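PDB 4ECO: uncharacterized protein from Bacteroides eggerthii DSM 20697, which is of unknown function but, as a leucine-rich repeat protein, probably binds other proteins through its curved solenoid. Local coordinates for residues 493-498 and 518-523; 439-444 and 463-468; 105-110 and 206-211. All coordinates share one frame; numbering follows the deposited sequence.

Interaction 1: 493-498 and 518-523; sequences IDLRFN and IDLSYN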
loop_
_atom_site.group_PDB
_atom_site.type_symbol
_atom_site.label_atom_id
_atom_site.label_comp_id
_atom_site.label_asym_id
_atom_site.label_seq_id
_atom_site.Cartn_x
_atom_site.Cartn_y
_atom_site.Cartn_z
ATOM N N ILE A 493 1.679 -15.219 18.223
ATOM C CA ILE A 493 2.954 -14.672 18.662
ATOM C C ILE A 493 4.083 -15.220 17.773
ATOM O O ILE A 493 4.353 -16.419 17.791
ATOM C CB ILE A 493 3.230 -14.947 20.162
ATOM C CG1 ILE A 493 1.986 -14.646 21.066
ATOM C CG2 ILE A 493 4.461 -14.162 20.619
ATOM C CD1 ILE A 493 2.167 -14.989 22.555
ATOM N N ASP A 494 4.728 -14.330 16.986
ATOM C CA ASP A 494 5.874 -14.657 16.141
ATOM C C ASP A 494 7.122 -14.127 16.791
ATOM O O ASP A 494 7.271 -12.914 16.965
ATOM C CB ASP A 494 5.719 -14.103 14.731
ATOM C CG ASP A 494 6.456 -14.896 13.669
ATOM O OD1 ASP A 494 7.435 -15.583 14.016
ATOM O OD2 ASP A 494 6.074 -14.798 12.481
ATOM N N LEU A 495 7.985 -15.045 17.240
ATOM C CA LEU A 495 9.233 -14.713 17.921
ATOM C C LEU A 495 10.439 -15.351 17.228
ATOM O O LEU A 495 11.517 -15.440 17.834
ATOM C CB LEU A 495 9.163 -15.150 19.400
ATOM C CG LEU A 495 8.268 -14.297 20.299
ATOM C CD1 LEU A 495 7.819 -15.070 21.495
ATOM C CD2 LEU A 495 8.946 -12.972 20.662
ATOM N N ARG A 496 10.284 -15.736 15.943
ATOM C CA ARG A 496 11.383 -16.317 15.174
ATOM C C ARG A 496 12.576 -15.379 15.118
ATOM O O ARG A 496 12.419 -14.150 15.216
ATOM C CB ARG A 496 10.962 -16.641 13.730
ATOM C CG ARG A 496 9.965 -17.778 13.508
ATOM C CD ARG A 496 9.481 -17.728 12.073
ATOM N NE ARG A 496 8.862 -16.422 11.804
ATOM C CZ ARG A 496 8.793 -15.829 10.618
ATOM N NH1 ARG A 496 9.279 -16.426 9.540
ATOM N NH2 ARG A 496 8.214 -14.648 10.498
ATOM N N PHE A 497 13.764 -15.950 14.921
ATOM C CA PHE A 497 15.004 -15.205 14.737
ATOM C C PHE A 497 15.248 -14.224 15.840
ATOM O O PHE A 497 15.292 -13.010 15.612
ATOM C CB PHE A 497 15.040 -14.472 13.382
ATOM C CG PHE A 497 14.930 -15.435 12.242
ATOM C CD1 PHE A 497 16.037 -16.155 11.813
ATOM C CD2 PHE A 497 13.706 -15.670 11.631
ATOM C CE1 PHE A 497 15.927 -17.082 10.783
ATOM C CE2 PHE A 497 13.590 -16.598 10.596
ATOM C CZ PHE A 497 14.701 -17.303 10.182
ATOM N N ASN A 498 15.426 -14.767 17.033
ATOM C CA ASN A 498 15.819 -14.041 18.225
ATOM C C ASN A 498 16.898 -14.888 18.886
ATOM O O ASN A 498 17.457 -15.784 18.232
ATOM C CB ASN A 498 14.615 -13.732 19.133
ATOM C CG ASN A 498 13.914 -12.455 18.784
ATOM O OD1 ASN A 498 14.294 -11.387 19.230
ATOM N ND2 ASN A 498 12.866 -12.532 17.999
ATOM N N ILE A 518 2.127 -19.994 18.012
ATOM C CA ILE A 518 3.363 -19.445 18.521
ATOM C C ILE A 518 4.532 -20.053 17.710
ATOM O O ILE A 518 4.600 -21.274 17.502
ATOM C CB ILE A 518 3.515 -19.619 20.055
ATOM C CG1 ILE A 518 4.771 -18.871 20.586
ATOM C CG2 ILE A 518 3.437 -21.076 20.505
ATOM C CD1 ILE A 518 4.700 -18.478 22.050
ATOM N N ASP A 519 5.422 -19.172 17.209
ATOM C CA ASP A 519 6.579 -19.646 16.476
ATOM C C ASP A 519 7.855 -19.144 17.134
ATOM O O ASP A 519 8.136 -17.966 17.136
ATOM C CB ASP A 519 6.534 -19.268 15.006
ATOM C CG ASP A 519 7.370 -20.182 14.120
ATOM O OD1 ASP A 519 8.383 -20.730 14.616
ATOM O OD2 ASP A 519 7.019 -20.331 12.924
ATOM N N LEU A 520 8.584 -20.058 17.739
ATOM C CA LEU A 520 9.851 -19.806 18.420
ATOM C C LEU A 520 11.027 -20.370 17.599
ATOM O O LEU A 520 12.123 -20.558 18.137
ATOM C CB LEU A 520 9.826 -20.450 19.833
ATOM C CG LEU A 520 8.662 -20.070 20.763
ATOM C CD1 LEU A 520 8.573 -21.018 21.897
ATOM C CD2 LEU A 520 8.785 -18.633 21.252
ATOM N N SER A 521 10.798 -20.636 16.298
ATOM C CA SER A 521 11.832 -21.176 15.438
ATOM C C SER A 521 12.978 -20.189 15.315
ATOM O O SER A 521 12.744 -18.964 15.260
ATOM C CB SER A 521 11.279 -21.520 14.066
ATOM O OG SER A 521 10.407 -22.632 14.139
ATOM N N TYR A 522 14.228 -20.733 15.312
ATOM C CA TYR A 522 15.475 -19.962 15.204
ATOM C C TYR A 522 15.690 -19.131 16.452
ATOM O O TYR A 522 15.670 -17.900 16.421
ATOM C CB TYR A 522 15.489 -19.080 13.951
ATOM C CG TYR A 522 15.455 -19.903 12.693
ATOM C CD1 TYR A 522 16.626 -20.399 12.138
ATOM C CD2 TYR A 522 14.246 -20.211 12.062
ATOM C CE1 TYR A 522 16.609 -21.146 10.964
ATOM C CE2 TYR A 522 14.218 -20.970 10.892
ATOM C CZ TYR A 522 15.407 -21.459 10.361
ATOM O OH TYR A 522 15.463 -22.211 9.209
ATOM N N ASN A 523 15.904 -19.835 17.553
ATOM C CA ASN A 523 16.144 -19.253 18.851
ATOM C C ASN A 523 17.202 -20.097 19.586
ATOM O O ASN A 523 17.931 -20.849 18.943
ATOM C CB ASN A 523 14.834 -19.098 19.629
ATOM C CG ASN A 523 14.188 -17.758 19.362
ATOM O OD1 ASN A 523 14.684 -16.719 19.792
ATOM N ND2 ASN A 523 13.081 -17.748 18.637
#
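Leu495 and Leu520 lie side by side and point the same way, the CD1 branch of Leu495 meeting CD2 of Leu520 at 3.7 Å, while Ile493 and Ile518 pair more loosely on the same buried side of the parallel strands. Nearer the surface, Phe497 and Tyr522 form an offset stack with planes 12° apart and centroids 4.4 Å apart, and CB of Tyr522 sits over the Phe497 ring in a CH-pi contact. In both, CG stands anti to the carbonyl carbon (chi1 -60° and -64°), which lays the rings alongside each other. Between the leucines and the rings the turns are joined by amide bonds. Asn523 ND2 donates to Leu495 O at 2.9 Å, from above the carbonyl plane; Asn498 ND2 reaches that oxygen from the opposite face, and Asn498 OD1 accepts from Leu469 N in the preceding repeat. The near-parallel carboxylates of Asp494 and Asp519 lie buried on the face opposite the isoleucines. Arg496 NE makes a salt bridge to the syn lone pair of Asp494 OD1 at 2.8 Å, within its own segment; CG of Arg496 rests against Asp519 OD1, and the bend at chi3 turns NE back to Asp494. Asp519 OD1 closes an Asx turn onto Ser521 N. Helix 160-168 packs over both aspartates, Ser159 bonding to each, and strands 461-463 and 540-542 flank the pair.

Interaction 2: 439-444 and 463-468; sequences NLSNNQ and NLMGNM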
loop_
_atom_site.group_PDB
_atom_site.type_symbol
_atom_site.label_atom_id
_atom_site.label_comp_id
_atom_site.label_asym_id
_atom_site.label_seq_id
_atom_site.Cartn_x
_atom_site.Cartn_y
_atom_site.Cartn_z
ATOM N N ASN A 439 3.270 -5.306 13.623
ATOM C CA ASN A 439 4.412 -5.927 12.975
ATOM C C ASN A 439 5.642 -5.171 13.400
ATOM O O ASN A 439 5.885 -4.064 12.921
ATOM C CB ASN A 439 4.249 -5.958 11.450
ATOM C CG ASN A 439 5.334 -6.741 10.737
ATOM O OD1 ASN A 439 6.406 -7.052 11.275
ATOM N ND2 ASN A 439 5.076 -7.070 9.490
ATOM N N LEU A 440 6.384 -5.750 14.334
ATOM C CA LEU A 440 7.625 -5.180 14.853
ATOM C C LEU A 440 8.837 -6.046 14.438
ATOM O O LEU A 440 9.899 -5.949 15.063
ATOM C CB LEU A 440 7.548 -5.036 16.377
ATOM C CG LEU A 440 6.688 -3.896 16.892
ATOM C CD1 LEU A 440 6.364 -4.102 18.345
ATOM C CD2 LEU A 440 7.370 -2.571 16.670
ATOM N N SER A 441 8.678 -6.882 13.376
ATOM C CA SER A 441 9.761 -7.753 12.885
ATOM C C SER A 441 10.919 -6.912 12.301
ATOM O O SER A 441 10.718 -5.753 11.950
ATOM C CB SER A 441 9.249 -8.771 11.856
ATOM O OG SER A 441 8.632 -8.171 10.730
ATOM N N ASN A 442 12.125 -7.481 12.235
ATOM C CA ASN A 442 13.358 -6.837 11.747
ATOM C C ASN A 442 13.592 -5.459 12.398
ATOM O O ASN A 442 13.570 -4.423 11.733
ATOM C CB ASN A 442 13.388 -6.722 10.223
ATOM C CG ASN A 442 13.863 -7.978 9.572
ATOM O OD1 ASN A 442 15.049 -8.322 9.665
ATOM N ND2 ASN A 442 12.934 -8.706 8.933
ATOM N N ASN A 443 13.843 -5.471 13.704
ATOM C CA ASN A 443 14.166 -4.275 14.485
ATOM C C ASN A 443 15.338 -4.614 15.426
ATOM O O ASN A 443 16.064 -5.583 15.172
ATOM C CB ASN A 443 12.926 -3.768 15.251
ATOM C CG ASN A 443 12.128 -2.747 14.499
ATOM O OD1 ASN A 443 12.512 -1.595 14.404
ATOM N ND2 ASN A 443 10.982 -3.127 13.976
ATOM N N GLN A 444 15.526 -3.845 16.505
ATOM C CA GLN A 444 16.608 -4.103 17.437
ATOM C C GLN A 444 16.067 -4.179 18.865
ATOM O O GLN A 444 16.745 -3.761 19.817
ATOM C CB GLN A 444 17.671 -3.026 17.294
ATOM C CG GLN A 444 18.519 -3.200 16.047
ATOM C CD GLN A 444 19.537 -2.109 15.934
ATOM O OE1 GLN A 444 19.540 -1.329 14.984
ATOM N NE2 GLN A 444 20.396 -1.998 16.933
ATOM N N ASN A 463 4.153 -9.548 15.853
ATOM C CA ASN A 463 5.287 -10.094 15.135
ATOM C C ASN A 463 6.522 -9.467 15.682
ATOM O O ASN A 463 6.700 -8.270 15.554
ATOM C CB ASN A 463 5.153 -9.857 13.638
ATOM C CG ASN A 463 5.983 -10.797 12.822
ATOM O OD1 ASN A 463 7.032 -11.354 13.255
ATOM N ND2 ASN A 463 5.523 -10.967 11.606
ATOM N N LEU A 464 7.332 -10.242 16.373
ATOM C CA LEU A 464 8.572 -9.756 16.990
ATOM C C LEU A 464 9.770 -10.494 16.396
ATOM O O LEU A 464 10.865 -10.444 16.938
ATOM C CB LEU A 464 8.500 -9.917 18.508
ATOM C CG LEU A 464 7.801 -8.785 19.213
ATOM C CD1 LEU A 464 7.343 -9.203 20.594
ATOM C CD2 LEU A 464 8.694 -7.571 19.288
HETATM N N MSE A 465 9.545 -11.144 15.237
HETATM C CA MSE A 465 10.578 -11.893 14.537
HETATM C C MSE A 465 11.748 -10.969 14.140
HETATM O O MSE A 465 11.530 -9.844 13.668
HETATM C CB MSE A 465 9.990 -12.612 13.285
HETATM C CG MSE A 465 11.062 -13.228 12.332
HETATM SE SE MSE A 465 11.825 -11.945 11.003
HETATM C CE MSE A 465 10.312 -11.951 9.800
ATOM N N GLY A 466 12.964 -11.499 14.249
ATOM C CA GLY A 466 14.152 -10.769 13.826
ATOM C C GLY A 466 14.476 -9.606 14.721
ATOM O O GLY A 466 14.545 -8.472 14.258
ATOM N N ASN A 467 14.663 -9.886 16.014
ATOM C CA ASN A 467 14.996 -8.875 17.001
ATOM C C ASN A 467 16.132 -9.375 17.902
ATOM O O ASN A 467 16.880 -10.263 17.494
ATOM C CB ASN A 467 13.754 -8.467 17.779
ATOM C CG ASN A 467 12.998 -7.427 17.017
ATOM O OD1 ASN A 467 13.476 -6.315 16.835
ATOM N ND2 ASN A 467 11.841 -7.771 16.502
HETATM N N MSE A 468 16.271 -8.798 19.097
HETATM C CA MSE A 468 17.382 -9.053 20.019
HETATM C C MSE A 468 16.959 -9.649 21.340
HETATM O O MSE A 468 17.757 -9.641 22.290
HETATM C CB MSE A 468 18.112 -7.723 20.316
HETATM C CG MSE A 468 18.673 -7.033 19.084
HETATM SE SE MSE A 468 19.946 -8.195 18.178
HETATM C CE MSE A 468 19.676 -7.396 16.263
#
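Two successive asparagine-bearing turns of the leucine-rich repeat meet here, Leu440-Ser441-Asn442-Asn443 stacked on Leu464-Met465-Gly466-Asn467 where the short parallel strands give way to loop. Asn467 ND2 donates to Leu440 O at 3.0 Å with the N-H...O angle at 166°, and the same nitrogen bonds Leu464 O in its own turn at 2.9 Å, linking one rung to the next. Backbone bonds from Leu440 N to Asn463 O and from Asn443 N to Gly466 O keep the turns in step. CB of Leu440 rests on CD2 of Leu464 at 4.0 Å. Asn439 and Asn463 run side by side with amide planes 9° apart, each closing an Asx turn; Asn439 OD1 takes both Ser441 N and Ser441 OG, the hydroxyl being swung between the backbone N and carbonyl carbon (chi1 58°). The chain of Met465, a selenomethionine, folds back at chi2 and chi3 and brings CE to 3.9 Å from Ser441 CB. Asn439 and Asn463 also send their ND2 atoms to Asp157, and Asn443 OD1 accepts from Ile414 N. With carbonyls and amides paired both within and between turns, the contact is held chiefly by polar bonds, its apolar touches being few.

Interaction 3: 105-110 and 206-211; sequences TELEVL and TKLRQF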
loop_
_atom_site.group_PDB
_atom_site.type_symbol
_atom_site.label_atom_id
_atom_site.label_comp_id
_atom_site.label_asym_id
_atom_site.label_seq_id
_atom_site.Cartn_x
_atom_site.Cartn_y
_atom_site.Cartn_z
ATOM N N THR A 105 -16.224 21.173 -24.928
ATOM C CA THR A 105 -16.638 21.807 -23.669
ATOM C C THR A 105 -17.557 20.917 -22.796
ATOM O O THR A 105 -17.754 21.227 -21.614
ATOM C CB THR A 105 -17.321 23.131 -23.967
ATOM O OG1 THR A 105 -18.365 22.940 -24.936
ATOM C CG2 THR A 105 -16.329 24.194 -24.413
ATOM N N GLU A 106 -18.063 19.806 -23.339
ATOM C CA GLU A 106 -18.942 18.922 -22.572
ATOM C C GLU A 106 -18.142 17.844 -21.881
ATOM O O GLU A 106 -18.723 17.006 -21.173
ATOM C CB GLU A 106 -20.043 18.289 -23.456
ATOM C CG GLU A 106 -21.009 19.305 -24.042
ATOM C CD GLU A 106 -21.504 20.382 -23.090
ATOM O OE1 GLU A 106 -21.982 20.021 -21.991
ATOM O OE2 GLU A 106 -21.413 21.584 -23.441
ATOM N N LEU A 107 -16.802 17.872 -22.083
ATOM C CA LEU A 107 -15.817 16.929 -21.542
ATOM C C LEU A 107 -15.799 16.965 -20.014
ATOM O O LEU A 107 -15.651 18.046 -19.415
ATOM C CB LEU A 107 -14.442 17.296 -22.102
ATOM C CG LEU A 107 -13.403 16.230 -22.371
ATOM C CD1 LEU A 107 -13.954 15.070 -23.144
ATOM C CD2 LEU A 107 -12.285 16.812 -23.181
ATOM N N GLU A 108 -16.041 15.787 -19.396
ATOM C CA GLU A 108 -16.021 15.552 -17.948
ATOM C C GLU A 108 -14.758 14.802 -17.573
ATOM O O GLU A 108 -14.150 15.112 -16.567
ATOM C CB GLU A 108 -17.257 14.771 -17.478
ATOM C CG GLU A 108 -18.560 15.545 -17.377
ATOM C CD GLU A 108 -19.741 14.694 -16.920
ATOM O OE1 GLU A 108 -19.584 13.934 -15.934
ATOM O OE2 GLU A 108 -20.825 14.782 -17.551
ATOM N N VAL A 109 -14.345 13.820 -18.387
ATOM C CA VAL A 109 -13.126 13.051 -18.121
ATOM C C VAL A 109 -12.157 13.196 -19.299
ATOM O O VAL A 109 -12.578 13.249 -20.448
ATOM C CB VAL A 109 -13.407 11.556 -17.771
ATOM C CG1 VAL A 109 -14.354 11.440 -16.564
ATOM C CG2 VAL A 109 -13.966 10.775 -18.957
ATOM N N LEU A 110 -10.857 13.283 -18.998
ATOM C CA LEU A 110 -9.771 13.405 -19.973
ATOM C C LEU A 110 -8.503 12.708 -19.491
ATOM O O LEU A 110 -7.996 13.034 -18.413
ATOM C CB LEU A 110 -9.479 14.887 -20.238
ATOM C CG LEU A 110 -8.360 15.238 -21.218
ATOM C CD1 LEU A 110 -8.687 14.783 -22.669
ATOM C CD2 LEU A 110 -8.110 16.730 -21.192
ATOM N N THR A 206 -14.654 23.784 -18.746
ATOM C CA THR A 206 -15.139 24.144 -17.409
ATOM C C THR A 206 -15.965 23.016 -16.767
ATOM O O THR A 206 -16.277 23.125 -15.578
ATOM C CB THR A 206 -15.957 25.460 -17.446
ATOM O OG1 THR A 206 -17.112 25.301 -18.276
ATOM C CG2 THR A 206 -15.126 26.661 -17.920
ATOM N N LYS A 207 -16.292 21.932 -17.517
ATOM C CA LYS A 207 -17.078 20.816 -16.978
ATOM C C LYS A 207 -16.172 19.624 -16.601
ATOM O O LYS A 207 -16.672 18.636 -16.045
ATOM C CB LYS A 207 -18.174 20.374 -17.973
ATOM C CG LYS A 207 -19.179 21.467 -18.282
ATOM C CD LYS A 207 -20.452 20.947 -18.895
ATOM C CE LYS A 207 -21.345 22.115 -19.232
ATOM N NZ LYS A 207 -22.729 21.683 -19.552
ATOM N N LEU A 208 -14.842 19.741 -16.860
ATOM C CA LEU A 208 -13.826 18.716 -16.598
ATOM C C LEU A 208 -13.812 18.336 -15.121
ATOM O O LEU A 208 -13.752 19.210 -14.269
ATOM C CB LEU A 208 -12.427 19.202 -17.047
ATOM C CG LEU A 208 -11.373 18.135 -17.376
ATOM C CD1 LEU A 208 -11.836 17.217 -18.520
ATOM C CD2 LEU A 208 -10.037 18.776 -17.735
ATOM N N ARG A 209 -13.948 17.041 -14.834
ATOM C CA ARG A 209 -13.956 16.461 -13.490
ATOM C C ARG A 209 -12.653 15.723 -13.192
ATOM O O ARG A 209 -12.107 15.850 -12.094
ATOM C CB ARG A 209 -15.128 15.498 -13.351
ATOM C CG ARG A 209 -16.457 16.118 -13.658
ATOM C CD ARG A 209 -17.516 15.087 -13.412
ATOM N NE ARG A 209 -18.846 15.563 -13.776
ATOM C CZ ARG A 209 -19.635 16.255 -12.969
ATOM N NH1 ARG A 209 -19.231 16.574 -11.748
ATOM N NH2 ARG A 209 -20.833 16.645 -13.382
ATOM N N GLN A 210 -12.134 14.969 -14.190
ATOM C CA GLN A 210 -10.889 14.197 -14.046
ATOM C C GLN A 210 -9.902 14.519 -15.189
ATOM O O GLN A 210 -10.267 14.456 -16.374
ATOM C CB GLN A 210 -11.175 12.687 -14.002
ATOM C CG GLN A 210 -12.311 12.301 -13.050
ATOM C CD GLN A 210 -11.925 11.262 -12.047
ATOM O OE1 GLN A 210 -10.834 10.676 -12.095
ATOM N NE2 GLN A 210 -12.822 11.015 -11.105
ATOM N N PHE A 211 -8.655 14.889 -14.821
ATOM C CA PHE A 211 -7.609 15.174 -15.792
ATOM C C PHE A 211 -6.373 14.358 -15.432
ATOM O O PHE A 211 -5.715 14.635 -14.439
ATOM C CB PHE A 211 -7.320 16.681 -15.869
ATOM C CG PHE A 211 -6.357 17.142 -16.941
ATOM C CD1 PHE A 211 -6.103 16.358 -18.062
ATOM C CD2 PHE A 211 -5.739 18.383 -16.853
ATOM C CE1 PHE A 211 -5.199 16.782 -19.044
ATOM C CE2 PHE A 211 -4.848 18.812 -17.845
ATOM C CZ PHE A 211 -4.599 18.015 -18.945
#
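The Phe211 ring has Leu110 O near its plane at one edge, while CD2 of Leu110 comes obliquely to CE1 at 3.6 Å. CG of Phe211 stands anti to the backbone N (chi1 -174°), as does that of Leu110, and the two side chains therefore run alongside each other into the interior. Leu208 joins them, its CD1 touching CB of Leu110 at 3.7 Å. The other flat pair is charged: Arg209 NE makes a salt bridge to Glu108 OE1 at 2.8 Å, but the two planes stand 73° apart, and the nitrogen comes from above the carboxylate plane, 55° out of it. Asn132 N also bonds this oxygen. Further out, the extended Lys207 chain passes Thr105 O and puts NZ on the syn side of Glu106 OE1, at 3.0 Å, in a second salt bridge. Backbone bonds complete the contact, with Glu108 O accepting from both Arg209 N and Gln210 N, and Gln210 O from Leu110 N at 2.9 Å. Strand 83-87 flanks strand 109-111, and Leu107 and Leu110 pack on it. Although 95 residues separate the segments, the parallel pairing of Val109 with Gln210 and Leu110 with Phe211, with leucines and Phe211 packed inward, is that of neighbouring leucine-rich repeat strands.

In the fold
Interactions 1 and 2 are neighbouring steps of one ladder: their centres lie 10 Å apart, and probable backbone hydrogen bonds run from Leu464 N to Asp494 O and from Gly466 N to Arg496 O. Both join consecutive repeats where the strands end and the turns begin, each with an asparagine amide bridging the turns; interaction 1 is the more buried and adds an aromatic stack, whereas interaction 2, partly buried, relies more on polar groups. Interaction 3 lies on the opposite side of the chain's centre, about 39 Å from interaction 1 between nearest atoms. It joins two parallel strands and the loops that lead into them, where cross-segment salt bridges at the partly exposed side replace the asparagine ladder.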